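Local coordinates for S-adenosylmethionine-dependent methyltransferase (Clostridium acetobutylicum, PDB 1Y8C), which probably transfers a methyl group from S-adenosylmethionine to an acceptor substrate, at residues A7-Y10 with D11-R15; A89-I93 with S94-I98; E206-E209 with K210-H214. All coordinates share one frame; numbering follows the deposited sequence.

Interaction 1: A7-Y10 with D11-R15; sequences AHIY and DKLIR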
loop_
_atom_site.group_PDB
_atom_site.type_symbol
_atom_site.label_atom_id
_atom_site.label_comp_id
_atom_site.label_asym_id
_atom_site.label_seq_id
_atom_site.Cartn_x
_atom_site.Cartn_y
_atom_site.Cartn_z
ATOM N N ALA A 7 10.213 -3.471 -9.059
ATOM C CA ALA A 7 9.010 -3.369 -8.241
ATOM C C ALA A 7 8.093 -4.581 -8.464
ATOM O O ALA A 7 7.472 -5.085 -7.522
ATOM C CB ALA A 7 8.260 -2.076 -8.567
ATOM N N HIS A 8 7.996 -5.033 -9.714
ATOM C CA HIS A 8 7.162 -6.187 -10.033
ATOM C C HIS A 8 7.783 -7.416 -9.393
ATOM O O HIS A 8 7.097 -8.212 -8.752
ATOM C CB HIS A 8 7.059 -6.386 -11.550
ATOM C CG HIS A 8 6.263 -5.324 -12.245
ATOM N ND1 HIS A 8 4.924 -5.111 -11.992
ATOM C CD2 HIS A 8 6.614 -4.412 -13.182
ATOM C CE1 HIS A 8 4.486 -4.116 -12.742
ATOM N NE2 HIS A 8 5.494 -3.673 -13.473
ATOM N N ILE A 9 9.092 -7.562 -9.565
ATOM C CA ILE A 9 9.795 -8.694 -8.991
ATOM C C ILE A 9 9.524 -8.763 -7.490
ATOM O O ILE A 9 9.172 -9.816 -6.963
ATOM C CB ILE A 9 11.317 -8.583 -9.229
ATOM C CG1 ILE A 9 11.601 -8.574 -10.736
ATOM C CG2 ILE A 9 12.036 -9.745 -8.544
ATOM C CD1 ILE A 9 13.048 -8.308 -11.098
ATOM N N TYR A 10 9.676 -7.627 -6.817
ATOM C CA TYR A 10 9.469 -7.537 -5.375
ATOM C C TYR A 10 8.073 -7.989 -4.978
ATOM O O TYR A 10 7.905 -8.849 -4.110
ATOM C CB TYR A 10 9.686 -6.091 -4.901
ATOM C CG TYR A 10 9.807 -5.929 -3.396
ATOM C CD1 TYR A 10 11.048 -5.981 -2.768
ATOM C CD2 TYR A 10 8.676 -5.747 -2.602
ATOM C CE1 TYR A 10 11.166 -5.853 -1.386
ATOM C CE2 TYR A 10 8.779 -5.626 -1.219
ATOM C CZ TYR A 10 10.028 -5.679 -0.618
ATOM O OH TYR A 10 10.126 -5.560 0.752
ATOM N N ASP A 11 7.069 -7.391 -5.608
ATOM C CA ASP A 11 5.680 -7.721 -5.312
ATOM C C ASP A 11 5.324 -9.169 -5.604
ATOM O O ASP A 11 4.461 -9.745 -4.941
ATOM C CB ASP A 11 4.734 -6.809 -6.096
ATOM C CG ASP A 11 4.590 -5.445 -5.465
ATOM O OD1 ASP A 11 4.838 -5.333 -4.236
ATOM O OD2 ASP A 11 4.209 -4.495 -6.189
ATOM N N LYS A 12 5.978 -9.753 -6.603
ATOM C CA LYS A 12 5.710 -11.141 -6.971
ATOM C C LYS A 12 6.443 -12.149 -6.083
ATOM O O LYS A 12 5.926 -13.227 -5.815
ATOM C CB LYS A 12 6.093 -11.388 -8.434
ATOM C CG LYS A 12 6.081 -12.859 -8.832
ATOM C CD LYS A 12 6.652 -13.069 -10.235
ATOM C CE LYS A 12 6.754 -14.563 -10.596
ATOM N NZ LYS A 12 5.411 -15.253 -10.641
ATOM N N LEU A 13 7.637 -11.798 -5.620
ATOM C CA LEU A 13 8.394 -12.717 -4.797
ATOM C C LEU A 13 8.281 -12.463 -3.295
ATOM O O LEU A 13 8.047 -13.394 -2.520
ATOM C CB LEU A 13 9.863 -12.710 -5.228
ATOM C CG LEU A 13 10.132 -13.016 -6.711
ATOM C CD1 LEU A 13 11.627 -12.953 -6.982
ATOM C CD2 LEU A 13 9.587 -14.386 -7.086
ATOM N N ILE A 14 8.427 -11.215 -2.871
ATOM C CA ILE A 14 8.357 -10.919 -1.447
ATOM C C ILE A 14 6.924 -10.874 -0.920
ATOM O O ILE A 14 6.596 -11.559 0.050
ATOM C CB ILE A 14 9.070 -9.591 -1.126
ATOM C CG1 ILE A 14 10.451 -9.563 -1.793
ATOM C CG2 ILE A 14 9.213 -9.437 0.370
ATOM C CD1 ILE A 14 11.337 -10.757 -1.467
ATOM N N ARG A 15 6.073 -10.070 -1.557
ATOM C CA ARG A 15 4.669 -9.959 -1.147
ATOM C C ARG A 15 3.932 -11.280 -1.422
ATOM O O ARG A 15 3.277 -11.828 -0.535
ATOM C CB ARG A 15 3.994 -8.792 -1.889
ATOM C CG ARG A 15 4.642 -7.435 -1.618
ATOM C CD ARG A 15 3.604 -6.354 -1.350
ATOM N NE ARG A 15 4.054 -5.400 -0.336
ATOM C CZ ARG A 15 4.977 -4.460 -0.531
ATOM N NH1 ARG A 15 5.561 -4.331 -1.711
ATOM N NH2 ARG A 15 5.324 -3.653 0.460
#
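The phenol ring of Tyr10 is bracketed by two residues of the next turn of helix 3-15, Ile14 over a face and Arg15 at an edge. Ile14 CG1 stands 3.8 Å from the centroid of the Tyr10 ring and 13° off its normal, a CH-pi contact set almost squarely over the centre. Tyr10 turns its CG anti to its own backbone N (chi1 -167°), which swings the ring along the helix toward the residue four places on. The flat aromatic and the beta-branched aliphatic suit one another here, since the methylene of Ile14 lies on the pi cloud while its CG2 reaches the hydroxyl end of the ring.

Arg15 comes to the ring edge with NH1, 3.5 Å from Tyr10 CE2, and the guanidinium plane is turned 53° from the ring. Its position is fixed by Asp11 one turn back: Arg15 NH1 donates to Asp11 OD1 at 2.8 Å in a salt bridge that lies near the guanidinium plane. Bends at chi2 and chi3 of Arg15 fold the long chain back to the carboxylate, and a second bridge from NE to Asp110 probably helps to hold the charge in place.

On another side of the helix Ile9 and Leu13 run side by side, with Ile9 CG2 3.6 Å from Leu13 CD1. The backbone widens at 11-15 into a pi-type turn: Tyr10 O takes Ile14 N at 2.7 Å and also a weak bond from Arg15 N.

Tyr10 OH bonds His198 of strand 191-201, and Asp11 OD2 bonds Tyr20 of helix 20-32. Ile14 and Leu13 pack on strand 164-173, while Tyr10 and Ile14 touch Phe183 of strand 176-186, so the helix lies against the antiparallel sheet.

Interaction 2: A89-I93 with S94-I98; sequences ACQDI and SNLNI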
loop_
_atom_site.group_PDB
_atom_site.type_symbol
_atom_site.label_atom_id
_atom_site.label_comp_id
_atom_site.label_asym_id
_atom_site.label_seq_id
_atom_site.Cartn_x
_atom_site.Cartn_y
_atom_site.Cartn_z
ATOM N N ALA A 89 3.009 14.198 -6.349
ATOM C CA ALA A 89 3.569 14.965 -5.241
ATOM C C ALA A 89 4.371 14.065 -4.307
ATOM O O ALA A 89 3.892 13.018 -3.871
ATOM C CB ALA A 89 2.465 15.687 -4.467
ATOM N N CYS A 90 5.601 14.480 -4.019
ATOM C CA CYS A 90 6.479 13.728 -3.142
ATOM C C CYS A 90 6.273 14.249 -1.729
ATOM O O CYS A 90 6.653 15.376 -1.421
ATOM C CB CYS A 90 7.933 13.923 -3.570
ATOM S SG CYS A 90 9.078 12.716 -2.861
ATOM N N GLN A 91 5.656 13.436 -0.875
ATOM C CA GLN A 91 5.387 13.825 0.508
ATOM C C GLN A 91 5.304 12.625 1.417
ATOM O O GLN A 91 5.080 11.504 0.964
ATOM C CB GLN A 91 4.058 14.569 0.613
ATOM C CG GLN A 91 4.040 15.896 -0.075
ATOM C CD GLN A 91 2.694 16.564 0.008
ATOM O OE1 GLN A 91 1.838 16.181 0.804
ATOM N NE2 GLN A 91 2.501 17.586 -0.807
ATOM N N ASP A 92 5.482 12.872 2.708
ATOM C CA ASP A 92 5.381 11.816 3.704
ATOM C C ASP A 92 3.909 11.700 4.120
ATOM O O ASP A 92 3.307 12.678 4.565
ATOM C CB ASP A 92 6.250 12.154 4.921
ATOM C CG ASP A 92 6.006 11.216 6.097
ATOM O OD1 ASP A 92 6.108 9.982 5.911
ATOM O OD2 ASP A 92 5.711 11.716 7.210
ATOM N N ILE A 93 3.340 10.505 3.967
ATOM C CA ILE A 93 1.936 10.239 4.313
ATOM C C ILE A 93 1.516 10.781 5.684
ATOM O O ILE A 93 0.376 11.202 5.870
ATOM C CB ILE A 93 1.622 8.712 4.299
ATOM C CG1 ILE A 93 2.761 7.930 3.634
ATOM C CG2 ILE A 93 0.335 8.455 3.536
ATOM C CD1 ILE A 93 2.621 6.421 3.759
ATOM N N SER A 94 2.435 10.762 6.644
ATOM C CA SER A 94 2.143 11.252 7.987
ATOM C C SER A 94 1.843 12.741 7.959
ATOM O O SER A 94 1.086 13.243 8.782
ATOM C CB SER A 94 3.330 10.983 8.906
ATOM O OG SER A 94 3.697 9.613 8.874
ATOM N N ASN A 95 2.454 13.446 7.011
ATOM C CA ASN A 95 2.241 14.888 6.859
ATOM C C ASN A 95 1.709 15.242 5.475
ATOM O O ASN A 95 2.250 16.108 4.789
ATOM C CB ASN A 95 3.540 15.654 7.115
ATOM C CG ASN A 95 4.044 15.474 8.526
ATOM O OD1 ASN A 95 3.308 15.706 9.492
ATOM N ND2 ASN A 95 5.303 15.064 8.662
ATOM N N LEU A 96 0.649 14.554 5.069
ATOM C CA LEU A 96 0.023 14.792 3.779
ATOM C C LEU A 96 -0.444 16.253 3.721
ATOM O O LEU A 96 -1.206 16.697 4.582
ATOM C CB LEU A 96 -1.167 13.843 3.623
ATOM C CG LEU A 96 -1.997 13.949 2.345
ATOM C CD1 LEU A 96 -1.123 13.599 1.142
ATOM C CD2 LEU A 96 -3.194 13.014 2.421
ATOM N N ASN A 97 0.029 17.000 2.720
ATOM C CA ASN A 97 -0.341 18.406 2.554
ATOM C C ASN A 97 -0.754 18.707 1.121
ATOM O O ASN A 97 0.023 19.252 0.345
ATOM C CB ASN A 97 0.823 19.331 2.952
ATOM C CG ASN A 97 0.529 20.815 2.682
ATOM O OD1 ASN A 97 -0.446 21.379 3.198
ATOM N ND2 ASN A 97 1.384 21.452 1.882
ATOM N N ILE A 98 -1.982 18.340 0.776
ATOM C CA ILE A 98 -2.517 18.589 -0.553
ATOM C C ILE A 98 -3.867 19.293 -0.411
ATOM O O ILE A 98 -4.797 18.761 0.187
ATOM C CB ILE A 98 -2.659 17.266 -1.336
ATOM C CG1 ILE A 98 -1.264 16.735 -1.659
ATOM C CG2 ILE A 98 -3.451 17.475 -2.628
ATOM C CD1 ILE A 98 -1.250 15.520 -2.537
#
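A loop of the Rossmann-like methyltransferase domain, leading away from strand 87-89 toward strand 104-107, doubles back here, and the amide of Gln91 fastens its two arms together. The end-to-end directions of 89-93 and 94-98 differ by 146°, so the returning arm runs roughly against the outgoing one.

Gln91 behaves like a piece of backbone. Its OE1 accepts Asn97 N at 2.8 Å in a nearly straight bond (169°), and its NE2 donates to Asn97 O at 3.2 Å, approaching from above that carbonyl plane. Glutamine suits the place because one side-chain amide carries both an acceptor and a donor; the chain is extended beyond CG (chi2 178°), which carries the amide across to the main chain of Asn97.

The reversal itself is a short 3-10 turn at Ile93 and Ser94. Asp92 O accepts Asn95 N at 2.7 Å, and Ile93 O receives a weak bond from Leu96 N. The turn rests on helix 118-129, where Ile93 touches Tyr124, Ser94 touches Asp120 and the side-chain OD1 of Asn95 is bonded by Lys123. Leu96, a buried apolar residue, touches Ala127 of that helix and Leu42 and Leu44 of strand 40-44.

Farther along, Ile98 lies against Trp63 and Val65 of strand 61-65, and its CG1 comes within 4.0 Å of Gln91 NE2 and OE1. Where the two arms begin and end, Ile98 CD1 meets the small methyl Ala89 CB at 4.2 Å.

Interaction 3: E206-E209 with K210-H214; sequences EDIE and KYLKH. With SO4 (sulfate ion), chain B.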
loop_
_atom_site.group_PDB
_atom_site.type_symbol
_atom_site.label_atom_id
_atom_site.label_comp_id
_atom_site.label_asym_id
_atom_site.label_seq_id
_atom_site.Cartn_x
_atom_site.Cartn_y
_atom_site.Cartn_z
ATOM N N GLU A 206 -7.428 -4.480 16.916
ATOM C CA GLU A 206 -7.999 -3.737 18.022
ATOM C C GLU A 206 -7.367 -2.348 18.065
ATOM O O GLU A 206 -8.057 -1.348 18.261
ATOM C CB GLU A 206 -7.724 -4.486 19.321
ATOM C CG GLU A 206 -8.441 -3.945 20.530
ATOM C CD GLU A 206 -7.991 -4.626 21.814
ATOM O OE1 GLU A 206 -8.586 -4.334 22.879
ATOM O OE2 GLU A 206 -7.039 -5.449 21.764
ATOM N N ASP A 207 -6.053 -2.295 17.871
ATOM C CA ASP A 207 -5.313 -1.034 17.873
ATOM C C ASP A 207 -5.657 -0.178 16.663
ATOM O O ASP A 207 -5.757 1.042 16.762
ATOM C CB ASP A 207 -3.811 -1.302 17.857
ATOM C CG ASP A 207 -3.331 -2.013 19.101
ATOM O OD1 ASP A 207 -2.261 -2.668 19.019
ATOM O OD2 ASP A 207 -4.016 -1.910 20.151
ATOM N N ILE A 208 -5.806 -0.820 15.514
ATOM C CA ILE A 208 -6.131 -0.094 14.306
ATOM C C ILE A 208 -7.516 0.517 14.444
ATOM O O ILE A 208 -7.725 1.693 14.147
ATOM C CB ILE A 208 -6.111 -1.020 13.081
ATOM C CG1 ILE A 208 -4.676 -1.460 12.786
ATOM C CG2 ILE A 208 -6.731 -0.304 11.883
ATOM C CD1 ILE A 208 -3.761 -0.340 12.317
ATOM N N GLU A 209 -8.464 -0.296 14.893
ATOM C CA GLU A 209 -9.829 0.156 15.069
ATOM C C GLU A 209 -9.870 1.369 15.988
ATOM O O GLU A 209 -10.581 2.337 15.711
ATOM C CB GLU A 209 -10.681 -0.990 15.620
ATOM C CG GLU A 209 -11.461 -1.731 14.522
ATOM C CD GLU A 209 -11.093 -3.210 14.359
ATOM O OE1 GLU A 209 -11.396 -4.010 15.274
ATOM O OE2 GLU A 209 -10.509 -3.567 13.310
ATOM N N LYS A 210 -9.091 1.329 17.069
ATOM C CA LYS A 210 -9.046 2.447 18.010
ATOM C C LYS A 210 -8.454 3.690 17.328
ATOM O O LYS A 210 -9.051 4.761 17.362
ATOM C CB LYS A 210 -8.219 2.071 19.247
ATOM C CG LYS A 210 -8.347 3.073 20.397
ATOM C CD LYS A 210 -7.605 2.637 21.669
ATOM C CE LYS A 210 -6.092 2.839 21.574
ATOM N NZ LYS A 210 -5.685 4.284 21.522
ATOM N N TYR A 211 -7.289 3.533 16.701
ATOM C CA TYR A 211 -6.630 4.635 16.011
ATOM C C TYR A 211 -7.496 5.211 14.899
ATOM O O TYR A 211 -7.413 6.397 14.593
ATOM C CB TYR A 211 -5.293 4.169 15.435
ATOM C CG TYR A 211 -4.306 3.691 16.480
ATOM C CD1 TYR A 211 -3.205 2.906 16.124
ATOM C CD2 TYR A 211 -4.462 4.036 17.826
ATOM C CE1 TYR A 211 -2.289 2.476 17.085
ATOM C CE2 TYR A 211 -3.551 3.614 18.791
ATOM C CZ TYR A 211 -2.464 2.836 18.416
ATOM O OH TYR A 211 -1.544 2.449 19.371
ATOM N N LEU A 212 -8.321 4.375 14.283
ATOM C CA LEU A 212 -9.199 4.852 13.228
ATOM C C LEU A 212 -10.209 5.810 13.826
ATOM O O LEU A 212 -10.355 6.933 13.355
ATOM C CB LEU A 212 -9.940 3.694 12.565
ATOM C CG LEU A 212 -9.235 2.980 11.418
ATOM C CD1 LEU A 212 -10.124 1.864 10.912
ATOM C CD2 LEU A 212 -8.931 3.963 10.304
ATOM N N LYS A 213 -10.904 5.354 14.865
ATOM C CA LYS A 213 -11.910 6.167 15.539
ATOM C C LYS A 213 -11.312 7.507 15.945
ATOM O O LYS A 213 -11.967 8.546 15.876
ATOM C CB LYS A 213 -12.434 5.438 16.779
ATOM C CG LYS A 213 -13.420 4.306 16.484
ATOM C CD LYS A 213 -14.788 4.852 16.082
ATOM C CE LYS A 213 -15.865 3.777 16.117
ATOM N NZ LYS A 213 -17.225 4.379 16.004
ATOM N N HIS A 214 -10.059 7.473 16.372
ATOM C CA HIS A 214 -9.363 8.676 16.780
ATOM C C HIS A 214 -9.345 9.657 15.605
ATOM O O HIS A 214 -9.383 10.872 15.798
ATOM C CB HIS A 214 -7.942 8.302 17.216
ATOM C CG HIS A 214 -7.118 9.460 17.682
ATOM N ND1 HIS A 214 -6.588 10.396 16.817
ATOM C CD2 HIS A 214 -6.722 9.829 18.923
ATOM C CE1 HIS A 214 -5.900 11.289 17.505
ATOM N NE2 HIS A 214 -5.965 10.968 18.787
HETATM S S SO4 B . -6.487 -8.672 17.655
HETATM O O1 SO4 B . -7.338 -9.367 16.664
HETATM O O2 SO4 B . -7.034 -7.325 17.913
HETATM O O3 SO4 B . -6.470 -9.446 18.918
HETATM O O4 SO4 B . -5.109 -8.560 17.132
#
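A backbone carbonyl lies over an aromatic face in helix 205-214, which packs against the central sheet of the Rossmann-like methyltransferase fold: Asp207 O sits 3.0 Å above the plane of the Tyr211 ring, offset toward its rim. The nearest ring atom is CG, 3.0 Å from Asp207 O. This carbonyl is also the normal i to i+4 acceptor, taking Tyr211 N at 2.9 Å in a bond of 171°, so one oxygen meets both the backbone and the ring of the same residue. Tyr211 CG is anti to its carbonyl carbon (chi1 -61°), which leads the ring back along the helix over the preceding turn, and a chi2 of 162° turns its face to the carbonyl oxygen. Its CE1 then reaches the CB of Asp207.

Tyrosine suits this flank because its broad ring can bridge from helix to helix: it touches Ser118, Leu121, Lys122 and Phe125 of helix 118-129.

The buried side of the helix is aliphatic. Ile208 and Leu212, one turn apart, meet at an angle through CG2 and CD1, and Leu212 N closes the turn on Ile208 O at 2.8 Å. Both side chains lie on Tyr240 of strand 237-244, and Leu212 adds Val242 and Ile219, so this pair joins the helix to two neighbouring antiparallel strands.

Glu209 borders that apolar surface. Its chain bends at chi2 and its OE2 is hydrogen-bonded by Tyr240 OH, with Lys222 forming a long, weak ion pair; a carboxylate suits a place with a hydroxyl and an amine nearby.

At the amino-terminal end of the helix, where backbone N-H groups and the helix dipole would favour an anion, a sulfate probably taken from the crystallisation liquor is held: Glu206 N donates to its O2 at 3.0 Å.

The three contacts follow one another along the chain and do not touch. Interaction 1 sits on the amino-terminal helix beside the antiparallel sheet; interactions 2 and 3 belong to the Rossmann-like part, their centres 21 Å apart. Helix 118-129 connects these two, meeting Ile93, Ser94 and Leu96 of one and Tyr211 of the other. The centre of interaction 1 is 25 Å from that of interaction 2 and 29 Å from that of interaction 3, and interaction 1 lies on the opposite side of the chain's centre from both. The modelled sulfate at interaction 3 probably reflects crystallisation and does not by itself mark the cofactor site.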